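Local coordinates for protein glycine betaine/carnitine/choline ABC transporter (Staphylococcus aureus subsp. aureus Mu50, PDB 3O66) that probably binds glycine betaine, carnitine or choline as the solute-capturing component of an ABC importer, with a two-lobed fold of the periplasmic-binding-protein kind, at residues Ala57-Asp62 against Phe102-Phe107; Gln96-Lys101 against Ser223-Asn228; Tyr116-Thr121 against Gln215-Tyr220. One frame throughout, in Å; residues are numbered along the deposited sequence.

Interaction 1 (Ala57-Asp62 against Phe102-Phe107); sequences ALINGD and FDQTFF
The amide nitrogen of Gln104 packs against two hydrocarbon groups near the C-terminal end of helix 51-60. Its NE2 lies 3.5 Å from Ile59 CD1 and 3.6 Å from Leu58 CB, both van der Waals contacts to carbon, so across this contact the amide nitrogen meets hydrocarbon. The Gln104 side chain gets there by running almost straight beyond CG (chi2 170°), which carries the carboxamide well beyond the strand backbone. It meets the Ile59 side chain at about a right angle. The other half of the amide faces the leucine, with OE1 4.0 Å from Leu58 CD2.

Ile59 serves two partners with one methyl. With chi2 at -52°, CD1 folds inward although the CB bond is not directed at the opposing residues, and it reaches Phe102 CD1 at 3.7 Å. The approach to that ring is oblique. Just beyond this turn the helix closes in a Schellman motif: Asp62 N bonds Ala57 O at 2.8 Å, Gly61 N bonds Leu58 O at a longer 3.3 Å, and Gly61 has positive phi (83°).

Phe102 ends helix 87-102, and Asp103, also with positive phi, turns the chain directly into strand 104-106. The Phe102 ring meets His55 of helix 51-60 and Phe98 of its own helix edge-to-face. Leu58 and Gln104 also both touch Val225, so helix 51-60 packs near the edge strand 104-106 and its antiparallel neighbour 222-227, at one border of a five-stranded lobe sheet.

Interaction 2 (Gln96-Lys101 against Ser223-Asn228); sequences QGFKKK and SAVATN
Phe98 of helix 87-102 rests on Val225 of strand 222-227, in the lobe whose sheet has the 2-1-3-5-4 strand order of type II periplasmic binding proteins. Strand 222-227 enters it late in the chain and lies antiparallel to both its neighbours, 65-70 and 104-106.

The apolar part is a single branch against a ring. Val225 sets CG1 anti to its own backbone N (chi1 175°), and this methyl approaches the Phe98 ring obliquely, with the two side chains at about a right angle. Both residues are buried. Phe98 has a further aromatic neighbour in Phe106, which meets it edge-to-face.

The polar groups named here lie where the strand passes into the next helix. Thr227 takes the N-cap position of that helix, its OG1 bonding Leu230 N. Asn228, the first residue of the helix, bonds Thr105 through OD1, while its ND2 makes a weak bond to Asp103. These partners hold the carboxamide beside helix 87-102, where the aliphatic part of Lys99 passes at a loose 4.5 Å between Lys99 CG and Asn228 ND2, and the lysine then leads away from the strand.

The interface is small, with 111 Å² buried in all. At its apolar centre Val225 CG1 stands 4.0 Å from Phe98 CD2 and 4.1 Å from Phe98 CE2, against two neighbouring atoms of the ring.

Interaction 3 (Tyr116-Thr121 against Gln215-Tyr220); sequences YAFMVT and QFFPPY
Phe217 makes the contact with Tyr116 and Phe118. Gln215 turns the chain with positive phi. Phe216 comes next: its CD2 lies 3.7 Å above one face of the Phe217 ring, over the centre. The backbone N atoms of Phe216 and Phe217 bond one oxygen each of the Asp212 carboxylate, which probably helps to hold this turn.

With CG anti to the carbonyl carbon (chi1 -58°), the Phe217 ring receives Tyr116 CB on its opposite face in a CH-pi contact, 4.0 Å from CB to the ring centroid and 20° off the normal. Phe217 is therefore sandwiched. Its CD2 also comes within 3.5 Å of Tyr116 O, and its CE2 within 4.1 Å of Phe118 CE2. Tyr116 also meets the rings of Trp151 and Tyr196, and its side chain lies about 5 Å from a bound triethylene glycol, probably from the crystallisation liquor, consistent with an aromatic pocket such as betaine binders use.

Pro218 and Pro219 lead on to Tyr220. The loop 215-220 thus passes from strand 208-209 of one lobe sheet towards strand 222-227 of the other, with Phe217 packing on Leu194 of strand 192-196 and at the start of strand 116-120.

From the N terminus, helix 51-60 is the first element used. Interaction 1 closes a loop of 39 residues when the chain reaches strand 104-106. Interaction 2 opens before that, on helix 87-102, so the two cross; it closes 121 residues later on strand 222-227, the neighbour of 104-106. They touch directly through these two adjoining strands, and together tie two helices to one border of the first lobe's sheet. Interaction 3 is nested inside the loop of interaction 2 and belongs to the second lobe, its centre 28 Å and 26 Å from those of interactions 1 and 2. Its segment 215-220 then leads the chain back to 223-228.

Interaction 1 (Ala57-Asp62 against Phe102-Phe107)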
loop_
_atom_site.group_PDB
_atom_site.type_symbol
_atom_site.label_atom_id
_atom_site.label_comp_id
_atom_site.label_asym_id
_atom_site.label_seq_id
_atom_site.Cartn_x
_atom_site.Cartn_y
_atom_site.Cartn_z
ATOM N N ALA A 57 1.103 -16.105 10.051
ATOM C CA ALA A 57 2.407 -16.116 10.694
ATOM C C ALA A 57 2.402 -15.454 12.093
ATOM O O ALA A 57 2.980 -15.994 13.030
ATOM C CB ALA A 57 3.480 -15.467 9.797
ATOM N N LEU A 58 1.797 -14.274 12.222
ATOM C CA LEU A 58 1.766 -13.602 13.528
ATOM C C LEU A 58 0.927 -14.394 14.526
ATOM O O LEU A 58 1.324 -14.581 15.692
ATOM C CB LEU A 58 1.273 -12.136 13.416
ATOM C CG LEU A 58 2.391 -11.078 13.236
ATOM C CD1 LEU A 58 3.248 -11.345 11.995
ATOM C CD2 LEU A 58 1.830 -9.667 13.157
ATOM N N ILE A 59 -0.210 -14.892 14.047
ATOM C CA ILE A 59 -1.126 -15.623 14.902
ATOM C C ILE A 59 -0.469 -16.928 15.384
ATOM O O ILE A 59 -0.658 -17.341 16.521
ATOM C CB ILE A 59 -2.469 -15.903 14.171
ATOM C CG1 ILE A 59 -3.304 -14.616 14.063
ATOM C CG2 ILE A 59 -3.247 -17.044 14.847
ATOM C CD1 ILE A 59 -3.527 -13.843 15.359
ATOM N N ASN A 60 0.331 -17.550 14.521
ATOM C CA ASN A 60 0.960 -18.824 14.853
ATOM C C ASN A 60 2.289 -18.740 15.582
ATOM O O ASN A 60 2.835 -19.761 15.982
ATOM C CB ASN A 60 1.060 -19.720 13.612
ATOM C CG ASN A 60 -0.297 -20.160 13.133
ATOM O OD1 ASN A 60 -1.229 -20.327 13.925
ATOM N ND2 ASN A 60 -0.422 -20.357 11.861
ATOM N N GLY A 61 2.771 -17.525 15.792
ATOM C CA GLY A 61 4.036 -17.298 16.494
ATOM C C GLY A 61 5.247 -17.440 15.589
ATOM O O GLY A 61 6.380 -17.489 16.065
ATOM N N ASP A 62 5.008 -17.495 14.279
ATOM C CA ASP A 62 6.087 -17.635 13.296
ATOM C C ASP A 62 6.826 -16.332 13.012
ATOM O O ASP A 62 7.951 -16.331 12.466
ATOM C CB ASP A 62 5.529 -18.180 11.998
ATOM C CG ASP A 62 4.905 -19.562 12.154
ATOM O OD1 ASP A 62 5.321 -20.348 13.048
ATOM O OD2 ASP A 62 3.987 -19.840 11.368
ATOM N N PHE A 102 -6.849 -10.019 18.344
ATOM C CA PHE A 102 -5.546 -10.649 18.102
ATOM C C PHE A 102 -4.421 -10.178 19.019
ATOM O O PHE A 102 -3.260 -10.611 18.836
ATOM C CB PHE A 102 -5.093 -10.347 16.659
ATOM C CG PHE A 102 -6.113 -10.685 15.600
ATOM C CD1 PHE A 102 -6.703 -11.944 15.553
ATOM C CD2 PHE A 102 -6.425 -9.751 14.610
ATOM C CE1 PHE A 102 -7.635 -12.266 14.547
ATOM C CE2 PHE A 102 -7.323 -10.052 13.605
ATOM C CZ PHE A 102 -7.939 -11.317 13.571
ATOM N N ASP A 103 -4.725 -9.275 19.960
ATOM C CA ASP A 103 -3.696 -8.736 20.860
ATOM C C ASP A 103 -2.506 -8.165 20.066
ATOM O O ASP A 103 -1.323 -8.473 20.345
ATOM C CB ASP A 103 -3.215 -9.810 21.856
ATOM C CG ASP A 103 -2.297 -9.238 22.928
ATOM O OD1 ASP A 103 -2.533 -8.075 23.347
ATOM O OD2 ASP A 103 -1.358 -9.962 23.356
ATOM N N GLN A 104 -2.841 -7.371 19.047
ATOM C CA GLN A 104 -1.834 -6.770 18.162
ATOM C C GLN A 104 -2.097 -5.283 17.995
ATOM O O GLN A 104 -3.244 -4.815 18.057
ATOM C CB GLN A 104 -1.830 -7.427 16.787
ATOM C CG GLN A 104 -1.385 -8.907 16.791
ATOM C CD GLN A 104 -1.613 -9.601 15.449
ATOM O OE1 GLN A 104 -1.903 -8.953 14.440
ATOM N NE2 GLN A 104 -1.507 -10.931 15.445
ATOM N N THR A 105 -1.015 -4.553 17.745
ATOM C CA THR A 105 -1.097 -3.141 17.468
ATOM C C THR A 105 -0.997 -2.948 15.959
ATOM O O THR A 105 0.043 -3.274 15.330
ATOM C CB THR A 105 0.003 -2.381 18.207
ATOM O OG1 THR A 105 -0.255 -2.451 19.619
ATOM C CG2 THR A 105 0.072 -0.904 17.752
ATOM N N PHE A 106 -2.075 -2.438 15.379
ATOM C CA PHE A 106 -2.053 -2.024 13.969
ATOM C C PHE A 106 -1.697 -0.536 14.036
ATOM O O PHE A 106 -2.516 0.258 14.483
ATOM C CB PHE A 106 -3.440 -2.295 13.320
ATOM C CG PHE A 106 -3.455 -2.247 11.809
ATOM C CD1 PHE A 106 -3.660 -3.416 11.068
ATOM C CD2 PHE A 106 -3.309 -1.031 11.128
ATOM C CE1 PHE A 106 -3.692 -3.390 9.664
ATOM C CE2 PHE A 106 -3.365 -0.982 9.732
ATOM C CZ PHE A 106 -3.553 -2.176 9.001
ATOM N N PHE A 107 -0.472 -0.168 13.619
ATOM C CA PHE A 107 0.036 1.211 13.829
ATOM C C PHE A 107 -0.706 2.227 12.988
ATOM O O PHE A 107 -1.400 1.872 12.014
ATOM C CB PHE A 107 1.544 1.295 13.570
ATOM C CG PHE A 107 2.371 0.692 14.681
ATOM C CD1 PHE A 107 2.968 1.518 15.642
ATOM C CD2 PHE A 107 2.514 -0.691 14.785
ATOM C CE1 PHE A 107 3.720 0.971 16.682
ATOM C CE2 PHE A 107 3.258 -1.261 15.826
ATOM C CZ PHE A 107 3.866 -0.432 16.766
#

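Interaction 2 (Gln96-Lys101 against Ser223-Asn228)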
loop_
_atom_site.group_PDB
_atom_site.type_symbol
_atom_site.label_atom_id
_atom_site.label_comp_id
_atom_site.label_asym_id
_atom_site.label_seq_id
_atom_site.Cartn_x
_atom_site.Cartn_y
_atom_site.Cartn_z
ATOM N N GLN A 96 -8.879 -1.130 16.659
ATOM C CA GLN A 96 -9.663 -1.665 17.787
ATOM C C GLN A 96 -9.765 -3.197 17.621
ATOM O O GLN A 96 -9.508 -3.950 18.548
ATOM C CB GLN A 96 -11.067 -1.021 17.823
ATOM C CG GLN A 96 -11.100 0.428 18.351
ATOM C CD GLN A 96 -12.508 1.073 18.312
ATOM O OE1 GLN A 96 -13.401 0.636 17.558
ATOM N NE2 GLN A 96 -12.701 2.133 19.117
ATOM N N GLY A 97 -10.074 -3.634 16.402
ATOM C CA GLY A 97 -10.178 -5.049 16.071
ATOM C C GLY A 97 -8.891 -5.835 16.287
ATOM O O GLY A 97 -8.919 -6.913 16.885
ATOM N N PHE A 98 -7.757 -5.312 15.813
ATOM C CA PHE A 98 -6.468 -6.004 16.029
ATOM C C PHE A 98 -6.107 -6.137 17.508
ATOM O O PHE A 98 -5.596 -7.158 17.945
ATOM C CB PHE A 98 -5.344 -5.348 15.230
ATOM C CG PHE A 98 -5.200 -5.933 13.840
ATOM C CD1 PHE A 98 -6.229 -5.815 12.916
ATOM C CD2 PHE A 98 -4.048 -6.606 13.478
ATOM C CE1 PHE A 98 -6.130 -6.371 11.640
ATOM C CE2 PHE A 98 -3.909 -7.148 12.215
ATOM C CZ PHE A 98 -4.971 -7.047 11.285
ATOM N N LYS A 99 -6.405 -5.102 18.273
ATOM C CA LYS A 99 -6.205 -5.146 19.706
ATOM C C LYS A 99 -7.078 -6.200 20.386
ATOM O O LYS A 99 -6.593 -7.044 21.150
ATOM C CB LYS A 99 -6.526 -3.755 20.272
ATOM C CG LYS A 99 -5.857 -3.413 21.544
ATOM C CD LYS A 99 -6.516 -2.152 22.191
ATOM C CE LYS A 99 -6.041 -0.859 21.560
ATOM N NZ LYS A 99 -6.743 0.283 22.208
ATOM N N LYS A 100 -8.377 -6.155 20.131
ATOM C CA LYS A 100 -9.299 -7.013 20.873
ATOM C C LYS A 100 -9.352 -8.462 20.385
ATOM O O LYS A 100 -9.501 -9.369 21.191
ATOM C CB LYS A 100 -10.699 -6.398 20.921
ATOM C CG LYS A 100 -10.963 -5.524 22.152
ATOM C CD LYS A 100 -9.943 -4.402 22.300
ATOM C CE LYS A 100 -10.431 -3.286 23.249
ATOM N NZ LYS A 100 -10.041 -3.444 24.688
ATOM N N LYS A 101 -9.213 -8.677 19.078
ATOM C CA LYS A 101 -9.275 -10.034 18.530
ATOM C C LYS A 101 -7.942 -10.753 18.550
ATOM O O LYS A 101 -7.910 -11.960 18.733
ATOM C CB LYS A 101 -9.834 -10.026 17.103
ATOM C CG LYS A 101 -11.315 -9.702 17.052
ATOM C CD LYS A 101 -11.923 -10.094 15.693
ATOM C CE LYS A 101 -13.437 -9.919 15.717
ATOM N NZ LYS A 101 -14.047 -9.989 14.351
ATOM N N SER A 223 0.255 0.310 7.112
ATOM C CA SER A 223 0.847 0.438 8.455
ATOM C C SER A 223 1.649 -0.792 8.783
ATOM O O SER A 223 1.423 -1.845 8.179
ATOM C CB SER A 223 -0.238 0.521 9.534
ATOM O OG SER A 223 -1.138 1.606 9.353
ATOM N N ALA A 224 2.548 -0.661 9.770
ATOM C CA ALA A 224 3.156 -1.799 10.436
ATOM C C ALA A 224 2.124 -2.456 11.368
ATOM O O ALA A 224 1.223 -1.782 11.816
ATOM C CB ALA A 224 4.315 -1.312 11.266
ATOM N N VAL A 225 2.277 -3.760 11.626
ATOM C CA VAL A 225 1.602 -4.483 12.730
ATOM C C VAL A 225 2.673 -5.172 13.574
ATOM O O VAL A 225 3.651 -5.690 13.044
ATOM C CB VAL A 225 0.583 -5.505 12.179
ATOM C CG1 VAL A 225 -0.066 -6.391 13.339
ATOM C CG2 VAL A 225 -0.493 -4.775 11.358
ATOM N N ALA A 226 2.494 -5.163 14.892
ATOM C CA ALA A 226 3.367 -5.894 15.795
ATOM C C ALA A 226 2.456 -6.587 16.819
ATOM O O ALA A 226 1.392 -6.052 17.185
ATOM C CB ALA A 226 4.353 -4.962 16.481
ATOM N N THR A 227 2.847 -7.774 17.277
ATOM C CA THR A 227 2.104 -8.396 18.400
ATOM C C THR A 227 2.372 -7.625 19.674
ATOM O O THR A 227 3.478 -7.062 19.882
ATOM C CB THR A 227 2.493 -9.857 18.616
ATOM O OG1 THR A 227 3.869 -9.921 19.018
ATOM C CG2 THR A 227 2.258 -10.657 17.335
ATOM N N ASN A 228 1.369 -7.556 20.532
ATOM C CA ASN A 228 1.559 -6.880 21.810
ATOM C C ASN A 228 2.452 -7.680 22.775
ATOM O O ASN A 228 3.108 -7.097 23.659
ATOM C CB ASN A 228 0.202 -6.449 22.413
ATOM C CG ASN A 228 -0.443 -5.346 21.582
ATOM O OD1 ASN A 228 0.260 -4.608 20.886
ATOM N ND2 ASN A 228 -1.766 -5.241 21.622
#

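Interaction 3 (Tyr116-Thr121 against Gln215-Tyr220)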
loop_
_atom_site.group_PDB
_atom_site.type_symbol
_atom_site.label_atom_id
_atom_site.label_comp_id
_atom_site.label_asym_id
_atom_site.label_seq_id
_atom_site.Cartn_x
_atom_site.Cartn_y
_atom_site.Cartn_z
ATOM N N TYR A 116 -6.496 0.322 -5.558
ATOM C CA TYR A 116 -6.892 0.528 -6.946
ATOM C C TYR A 116 -7.194 2.021 -7.051
ATOM O O TYR A 116 -7.788 2.610 -6.144
ATOM C CB TYR A 116 -8.140 -0.280 -7.312
ATOM C CG TYR A 116 -7.909 -1.734 -7.754
ATOM C CD1 TYR A 116 -6.628 -2.234 -8.020
ATOM C CD2 TYR A 116 -8.992 -2.588 -7.925
ATOM C CE1 TYR A 116 -6.438 -3.563 -8.425
ATOM C CE2 TYR A 116 -8.821 -3.912 -8.348
ATOM C CZ TYR A 116 -7.545 -4.395 -8.601
ATOM O OH TYR A 116 -7.394 -5.715 -8.996
ATOM N N ALA A 117 -6.759 2.610 -8.167
ATOM C CA ALA A 117 -6.981 4.005 -8.448
ATOM C C ALA A 117 -6.935 4.199 -9.941
ATOM O O ALA A 117 -6.127 3.575 -10.631
ATOM C CB ALA A 117 -5.876 4.874 -7.774
ATOM N N PHE A 118 -7.773 5.104 -10.431
ATOM C CA PHE A 118 -7.774 5.493 -11.825
ATOM C C PHE A 118 -6.657 6.465 -12.053
ATOM O O PHE A 118 -6.407 7.341 -11.223
ATOM C CB PHE A 118 -9.110 6.127 -12.235
ATOM C CG PHE A 118 -10.248 5.149 -12.216
ATOM C CD1 PHE A 118 -10.479 4.325 -13.310
ATOM C CD2 PHE A 118 -11.009 4.974 -11.064
ATOM C CE1 PHE A 118 -11.516 3.384 -13.284
ATOM C CE2 PHE A 118 -12.043 4.017 -11.018
ATOM C CZ PHE A 118 -12.281 3.223 -12.129
HETATM N N MSE A 119 -5.989 6.320 -13.189
HETATM C CA MSE A 119 -4.810 7.134 -13.475
HETATM C C MSE A 119 -4.662 7.375 -14.959
HETATM O O MSE A 119 -5.158 6.581 -15.795
HETATM C CB MSE A 119 -3.534 6.549 -12.868
HETATM C CG MSE A 119 -3.247 5.115 -13.349
HETATM SE SE MSE A 119 -1.751 4.308 -12.391
HETATM C CE MSE A 119 -2.640 4.129 -10.655
ATOM N N VAL A 120 -4.024 8.503 -15.266
ATOM C CA VAL A 120 -3.865 8.984 -16.643
ATOM C C VAL A 120 -2.465 9.529 -16.827
ATOM O O VAL A 120 -1.739 9.722 -15.831
ATOM C CB VAL A 120 -4.913 10.069 -16.999
ATOM C CG1 VAL A 120 -6.314 9.504 -16.868
ATOM C CG2 VAL A 120 -4.714 11.411 -16.160
ATOM N N THR A 121 -2.072 9.816 -18.062
ATOM C CA THR A 121 -0.797 10.509 -18.277
ATOM C C THR A 121 -0.945 12.003 -17.920
ATOM O O THR A 121 -2.065 12.535 -17.883
ATOM C CB THR A 121 -0.346 10.481 -19.731
ATOM O OG1 THR A 121 -1.337 11.163 -20.535
ATOM C CG2 THR A 121 -0.086 9.008 -20.255
ATOM N N GLN A 215 -15.512 7.831 -2.973
ATOM C CA GLN A 215 -15.082 6.716 -2.109
ATOM C C GLN A 215 -15.720 5.385 -2.519
ATOM O O GLN A 215 -16.270 4.649 -1.667
ATOM C CB GLN A 215 -15.348 6.995 -0.613
ATOM C CG GLN A 215 -14.701 8.264 -0.098
ATOM C CD GLN A 215 -15.060 8.594 1.355
ATOM O OE1 GLN A 215 -16.152 8.257 1.859
ATOM N NE2 GLN A 215 -14.140 9.270 2.031
ATOM N N PHE A 216 -15.681 5.100 -3.814
ATOM C CA PHE A 216 -16.122 3.822 -4.328
ATOM C C PHE A 216 -15.250 2.721 -3.743
ATOM O O PHE A 216 -15.754 1.651 -3.438
ATOM C CB PHE A 216 -16.045 3.795 -5.856
ATOM C CG PHE A 216 -16.349 2.450 -6.447
ATOM C CD1 PHE A 216 -17.651 1.958 -6.463
ATOM C CD2 PHE A 216 -15.329 1.666 -6.962
ATOM C CE1 PHE A 216 -17.939 0.686 -6.992
ATOM C CE2 PHE A 216 -15.599 0.409 -7.498
ATOM C CZ PHE A 216 -16.915 -0.087 -7.514
ATOM N N PHE A 217 -13.944 2.990 -3.600
ATOM C CA PHE A 217 -13.052 2.045 -2.950
ATOM C C PHE A 217 -12.878 2.339 -1.474
ATOM O O PHE A 217 -12.854 3.515 -1.058
ATOM C CB PHE A 217 -11.669 2.039 -3.593
ATOM C CG PHE A 217 -11.669 1.704 -5.069
ATOM C CD1 PHE A 217 -11.960 0.408 -5.507
ATOM C CD2 PHE A 217 -11.308 2.672 -6.016
ATOM C CE1 PHE A 217 -11.926 0.090 -6.889
ATOM C CE2 PHE A 217 -11.295 2.369 -7.394
ATOM C CZ PHE A 217 -11.596 1.074 -7.817
ATOM N N PRO A 218 -12.731 1.278 -0.664
ATOM C CA PRO A 218 -12.508 1.554 0.743
ATOM C C PRO A 218 -11.031 1.923 0.920
ATOM O O PRO A 218 -10.253 1.752 -0.019
ATOM C CB PRO A 218 -12.863 0.223 1.424
ATOM C CG PRO A 218 -12.571 -0.818 0.357
ATOM C CD PRO A 218 -12.914 -0.162 -0.943
ATOM N N PRO A 219 -10.656 2.449 2.097
ATOM C CA PRO A 219 -9.243 2.808 2.322
ATOM C C PRO A 219 -8.345 1.590 2.391
ATOM O O PRO A 219 -8.760 0.517 2.856
ATOM C CB PRO A 219 -9.235 3.486 3.698
ATOM C CG PRO A 219 -10.659 3.615 4.106
ATOM C CD PRO A 219 -11.532 2.802 3.228
ATOM N N TYR A 220 -7.121 1.779 1.930
ATOM C CA TYR A 220 -6.086 0.787 2.066
ATOM C C TYR A 220 -4.839 1.508 2.575
ATOM O O TYR A 220 -3.743 1.425 1.983
ATOM C CB TYR A 220 -5.838 0.133 0.697
ATOM C CG TYR A 220 -6.989 -0.746 0.271
ATOM C CD1 TYR A 220 -8.015 -0.245 -0.540
ATOM C CD2 TYR A 220 -7.071 -2.055 0.711
ATOM C CE1 TYR A 220 -9.087 -1.063 -0.939
ATOM C CE2 TYR A 220 -8.129 -2.889 0.327
ATOM C CZ TYR A 220 -9.132 -2.384 -0.491
ATOM O OH TYR A 220 -10.158 -3.187 -0.867
#